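Local coordinates for uncharacterized protein (Legionella pneumophila subsp. pneumophila, PDB 4HFV) that is a putative Dot/Icm type IV secretion effector whose biochemical function is not settled, possibly involved in metaeffector activity, the action of effectors on other effectors, at residues N78-Y83 with S128-F133; S96-N99 with Y103-L106. All coordinates share one frame; numbering follows the deposited sequence.

Contact 1 of 2, residues N78-Y83 with S128-F133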
loop_
_atom_site.group_PDB
_atom_site.type_symbol
_atom_site.label_atom_id
_atom_site.label_comp_id
_atom_site.label_asym_id
_atom_site.label_seq_id
_atom_site.Cartn_x
_atom_site.Cartn_y
_atom_site.Cartn_z
ATOM N N ASN A 78 3.386 -5.877 -19.213
ATOM C CA ASN A 78 4.325 -6.846 -18.655
ATOM C C ASN A 78 3.806 -7.407 -17.341
ATOM O O ASN A 78 3.836 -8.611 -17.119
ATOM C CB ASN A 78 5.700 -6.214 -18.407
ATOM C CG ASN A 78 6.556 -6.126 -19.667
ATOM O OD1 ASN A 78 7.484 -6.905 -19.842
ATOM N ND2 ASN A 78 6.293 -5.148 -20.504
ATOM N N ALA A 79 3.358 -6.516 -16.448
ATOM C CA ALA A 79 2.815 -6.942 -15.172
ATOM C C ALA A 79 1.667 -7.948 -15.347
ATOM O O ALA A 79 1.623 -8.967 -14.673
ATOM C CB ALA A 79 2.336 -5.711 -14.295
ATOM N N LEU A 80 0.699 -7.646 -16.196
ATOM C CA LEU A 80 -0.414 -8.572 -16.362
ATOM C C LEU A 80 0.040 -9.912 -16.946
ATOM O O LEU A 80 -0.476 -10.954 -16.548
ATOM C CB LEU A 80 -1.460 -7.988 -17.294
ATOM C CG LEU A 80 -2.699 -8.834 -17.523
ATOM C CD1 LEU A 80 -3.397 -9.161 -16.218
ATOM C CD2 LEU A 80 -3.604 -8.053 -18.459
ATOM N N ALA A 81 0.965 -9.886 -17.906
ATOM C CA ALA A 81 1.418 -11.143 -18.494
ATOM C C ALA A 81 2.106 -11.942 -17.408
ATOM O O ALA A 81 1.859 -13.143 -17.272
ATOM C CB ALA A 81 2.367 -10.927 -19.684
ATOM N N TYR A 82 2.970 -11.271 -16.640
ATOM C CA TYR A 82 3.684 -11.950 -15.564
ATOM C C TYR A 82 2.715 -12.530 -14.550
ATOM O O TYR A 82 2.853 -13.669 -14.150
ATOM C CB TYR A 82 4.662 -11.006 -14.870
ATOM C CG TYR A 82 5.587 -11.757 -13.950
ATOM C CD1 TYR A 82 5.200 -12.025 -12.656
ATOM C CD2 TYR A 82 6.820 -12.262 -14.400
ATOM C CE1 TYR A 82 6.020 -12.722 -11.795
ATOM C CE2 TYR A 82 7.645 -12.972 -13.553
ATOM C CZ TYR A 82 7.229 -13.197 -12.248
ATOM O OH TYR A 82 8.005 -13.883 -11.352
ATOM N N TYR A 83 1.716 -11.740 -14.162
ATOM C CA TYR A 83 0.695 -12.183 -13.207
ATOM C C TYR A 83 -0.094 -13.399 -13.710
ATOM O O TYR A 83 -0.331 -14.372 -12.985
ATOM C CB TYR A 83 -0.236 -10.982 -12.907
ATOM C CG TYR A 83 -1.318 -11.207 -11.859
ATOM C CD1 TYR A 83 -1.027 -11.709 -10.600
ATOM C CD2 TYR A 83 -2.639 -10.852 -12.129
ATOM C CE1 TYR A 83 -2.043 -11.858 -9.649
ATOM C CE2 TYR A 83 -3.641 -11.010 -11.217
ATOM C CZ TYR A 83 -3.359 -11.513 -9.987
ATOM O OH TYR A 83 -4.406 -11.674 -9.106
ATOM N N SER A 128 1.928 -3.022 -8.587
ATOM C CA SER A 128 1.324 -1.772 -8.175
ATOM C C SER A 128 0.733 -1.048 -9.395
ATOM O O SER A 128 -0.414 -0.567 -9.369
ATOM C CB SER A 128 2.347 -0.916 -7.415
ATOM O OG SER A 128 1.792 0.309 -7.019
ATOM N N ALA A 129 1.507 -0.994 -10.485
ATOM C CA ALA A 129 1.058 -0.305 -11.691
ATOM C C ALA A 129 -0.168 -1.014 -12.247
ATOM O O ALA A 129 -1.121 -0.362 -12.674
ATOM C CB ALA A 129 2.188 -0.207 -12.769
ATOM N N LEU A 130 -0.158 -2.349 -12.210
ATOM C CA LEU A 130 -1.296 -3.112 -12.669
ATOM C C LEU A 130 -2.531 -2.872 -11.803
ATOM O O LEU A 130 -3.635 -2.617 -12.318
ATOM C CB LEU A 130 -0.955 -4.598 -12.680
ATOM C CG LEU A 130 -2.015 -5.576 -13.180
ATOM C CD1 LEU A 130 -2.516 -5.208 -14.554
ATOM C CD2 LEU A 130 -1.398 -7.017 -13.234
ATOM N N GLU A 131 -2.375 -3.009 -10.490
ATOM C CA GLU A 131 -3.479 -2.675 -9.581
ATOM C C GLU A 131 -4.051 -1.263 -9.805
ATOM O O GLU A 131 -5.273 -1.102 -9.867
ATOM C CB GLU A 131 -3.070 -2.848 -8.136
ATOM C CG GLU A 131 -4.224 -2.662 -7.163
ATOM C CD GLU A 131 -3.780 -2.088 -5.871
ATOM O OE1 GLU A 131 -2.666 -2.460 -5.429
ATOM O OE2 GLU A 131 -4.541 -1.282 -5.296
ATOM N N LYS A 132 -3.201 -0.251 -9.958
ATOM C CA LYS A 132 -3.691 1.113 -10.212
ATOM C C LYS A 132 -4.507 1.155 -11.506
ATOM O O LYS A 132 -5.618 1.750 -11.592
ATOM C CB LYS A 132 -2.520 2.105 -10.315
ATOM C CG LYS A 132 -2.135 2.802 -9.027
ATOM C CD LYS A 132 -0.941 3.744 -9.260
ATOM C CE LYS A 132 0.348 3.253 -8.564
ATOM N NZ LYS A 132 0.328 3.470 -7.082
ATOM N N PHE A 133 -3.940 0.550 -12.547
ATOM C CA PHE A 133 -4.586 0.509 -13.823
ATOM C C PHE A 133 -5.979 -0.085 -13.709
ATOM O O PHE A 133 -6.953 0.520 -14.184
ATOM C CB PHE A 133 -3.721 -0.305 -14.818
ATOM C CG PHE A 133 -4.429 -0.686 -16.049
ATOM C CD1 PHE A 133 -4.499 0.188 -17.138
ATOM C CD2 PHE A 133 -5.007 -1.947 -16.152
ATOM C CE1 PHE A 133 -5.158 -0.207 -18.301
ATOM C CE2 PHE A 133 -5.665 -2.336 -17.301
ATOM C CZ PHE A 133 -5.732 -1.481 -18.368
#

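Contact 2 of 2, residues S96-N99 with Y103-L106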
loop_
_atom_site.group_PDB
_atom_site.type_symbol
_atom_site.label_atom_id
_atom_site.label_comp_id
_atom_site.label_asym_id
_atom_site.label_seq_id
_atom_site.Cartn_x
_atom_site.Cartn_y
_atom_site.Cartn_z
ATOM N N SER A 96 5.860 -29.664 -14.375
ATOM C CA SER A 96 6.205 -28.329 -14.870
ATOM C C SER A 96 5.026 -27.569 -15.517
ATOM O O SER A 96 4.269 -28.135 -16.277
ATOM C CB SER A 96 7.388 -28.406 -15.852
ATOM O OG SER A 96 7.643 -27.124 -16.390
ATOM N N PRO A 97 4.885 -26.265 -15.217
ATOM C CA PRO A 97 3.917 -25.438 -15.934
ATOM C C PRO A 97 4.304 -25.273 -17.426
ATOM O O PRO A 97 3.472 -24.842 -18.229
ATOM C CB PRO A 97 3.913 -24.118 -15.146
ATOM C CG PRO A 97 5.262 -24.071 -14.524
ATOM C CD PRO A 97 5.652 -25.493 -14.227
ATOM N N ASP A 98 5.514 -25.679 -17.799
ATOM C CA ASP A 98 5.876 -25.760 -19.234
ATOM C C ASP A 98 4.973 -26.734 -20.010
ATOM O O ASP A 98 4.882 -26.681 -21.236
ATOM C CB ASP A 98 7.343 -26.144 -19.412
ATOM C CG ASP A 98 8.256 -24.953 -19.327
ATOM O OD1 ASP A 98 7.722 -23.813 -19.198
ATOM O OD2 ASP A 98 9.495 -25.144 -19.406
ATOM N N ASN A 99 4.274 -27.599 -19.298
ATOM C CA ASN A 99 3.252 -28.410 -19.925
ATOM C C ASN A 99 2.162 -27.633 -20.612
ATOM O O ASN A 99 1.512 -28.165 -21.483
ATOM C CB ASN A 99 2.644 -29.390 -18.925
ATOM C CG ASN A 99 3.562 -30.561 -18.671
ATOM O OD1 ASN A 99 3.821 -31.365 -19.571
ATOM N ND2 ASN A 99 4.081 -30.650 -17.454
ATOM N N TYR A 103 1.487 -20.972 -21.136
ATOM C CA TYR A 103 2.462 -20.616 -20.123
ATOM C C TYR A 103 3.825 -20.404 -20.754
ATOM O O TYR A 103 4.494 -19.392 -20.539
ATOM C CB TYR A 103 2.562 -21.716 -19.061
ATOM C CG TYR A 103 3.597 -21.400 -17.975
ATOM C CD1 TYR A 103 3.234 -20.687 -16.827
ATOM C CD2 TYR A 103 4.928 -21.814 -18.112
ATOM C CE1 TYR A 103 4.171 -20.403 -15.814
ATOM C CE2 TYR A 103 5.877 -21.535 -17.115
ATOM C CZ TYR A 103 5.502 -20.853 -15.976
ATOM O OH TYR A 103 6.425 -20.571 -15.013
ATOM N N LYS A 104 4.249 -21.374 -21.559
ATOM C CA LYS A 104 5.512 -21.253 -22.251
ATOM C C LYS A 104 5.613 -19.984 -23.081
ATOM O O LYS A 104 6.683 -19.362 -23.136
ATOM C CB LYS A 104 5.742 -22.440 -23.161
ATOM C CG LYS A 104 6.246 -23.635 -22.448
ATOM C CD LYS A 104 7.041 -24.571 -23.405
ATOM C CE LYS A 104 6.152 -25.368 -24.325
ATOM N NZ LYS A 104 6.961 -26.378 -25.157
ATOM N N SER A 105 4.519 -19.644 -23.759
ATOM C CA SER A 105 4.459 -18.464 -24.605
ATOM C C SER A 105 4.588 -17.170 -23.792
ATOM O O SER A 105 5.225 -16.188 -24.244
ATOM C CB SER A 105 3.169 -18.478 -25.453
ATOM O OG SER A 105 2.062 -17.865 -24.774
ATOM N N LEU A 106 4.056 -17.184 -22.558
ATOM C CA LEU A 106 4.212 -16.035 -21.696
ATOM C C LEU A 106 5.671 -15.893 -21.243
ATOM O O LEU A 106 6.202 -14.791 -21.246
ATOM C CB LEU A 106 3.251 -16.120 -20.492
ATOM C CG LEU A 106 1.807 -16.019 -20.941
ATOM C CD1 LEU A 106 0.862 -16.351 -19.798
ATOM C CD2 LEU A 106 1.506 -14.637 -21.467
#

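Contact 1 of 2, residues N78-Y83 with S128-F133
A79 and L130 face each other where helix segments 78-83 and 128-133 cross almost perpendicularly, at -103°, with their axes 9.2 Å apart at closest approach. Their CA atoms come within 6.2 Å, and the small side chain of A79 permits it: its CB meets L130 CB at 3.8 Å. No hydrogen bond joins the segments; the contact is apolar and is carried from one side by L130. With CG anti to its backbone N (chi1 -178°), L130 extends along the surface of 78-83 and sets its two methyls against L80: CD2 rests on the backbone, 3.6 Å from L80 CA, while CD1 meets L80 CB at 4.0 Å. The same CD2 also reaches Y83 CB at 4.1 Å and approaches the ring obliquely, the two side chains running at about a right angle. At the far end of the ring the Y83 hydroxyl is hydrogen-bonded to D164 OD1. The crossing is buried near the middle of a helical fold without strands: helix 161-188 meets it through L168 on L130 and E167 on Y83, and helix 49-64 packs L56 and T59 against L80.

Contact 2 of 2, residues S96-N99 with Y103-L106
P97 turns its CB-CG edge onto one face of the Y103 ring in a CH-pi contact, the main link between the 3-10 turn 97-99, which opens with an ST turn at S96, and residues 103-106 of helix 101-109, which follows it closely in the chain. The proline CB sits almost exactly above the ring centre, 3.6 Å from the centroid and only 4° off the normal. CG covers the phenolic end of the same face, 3.5 Å from Y103 CZ, so the two side chains run side by side and point the same way. A trans chi1 of 179° turns the ring of Y103 away from its own backbone N and brings its face against the proline; at the root of the ring, P97 O packs 3.4 Å from Y103 CB. Further contacts of Y103 with R85, I88 and A89 of helix 70-90 place the tyrosine between that helix and the turn.

D98 approaches from another direction. Its OD1 lies at the ring edge, in the ring plane, 3.6 Å from Y103 CE2, and the carboxylate is turned 58° against the ring. The aliphatic part of K104 crosses D98 at about a right angle, with CG touching both OD1 and the backbone O of D98. Because the lysine chain bends at its third side-chain torsion, CE also stays beside D98 O; the charged ends do not meet, K104 NZ being 6.4 Å from D98 OD2, and any attraction between them is probably modest.

The turn is tied internally at S96. Its OG accepts from D98 N at 2.9 Å, closing the ST turn, while S96 O takes two donors from one residue, N99 N and N99 ND2, the latter at 2.8 Å and in the carbonyl plane.

How the contacts relate
Helix 70-90 connects the two contacts: it supplies segment 78-83 to contact 1, and near its C-terminal end packs against Y103 of contact 2. Their centres are 19 Å apart, yet they touch where A81 O lies 4.2 Å from L106 CD1, as helix 101-109 packs back on helix 70-90. In sequence, contact 2 is nested inside the loop closed by contact 1. Contact 1 is nearer the succinate site seen in this protein, though no succinate is bound to this chain: the side chains of Y83 and S169 are about 9 Å apart, those of L130 and R176 about 11 Å. Contact 2 lies away from it, its centre about 15 Å from the chain centre, against 5 Å for contact 1.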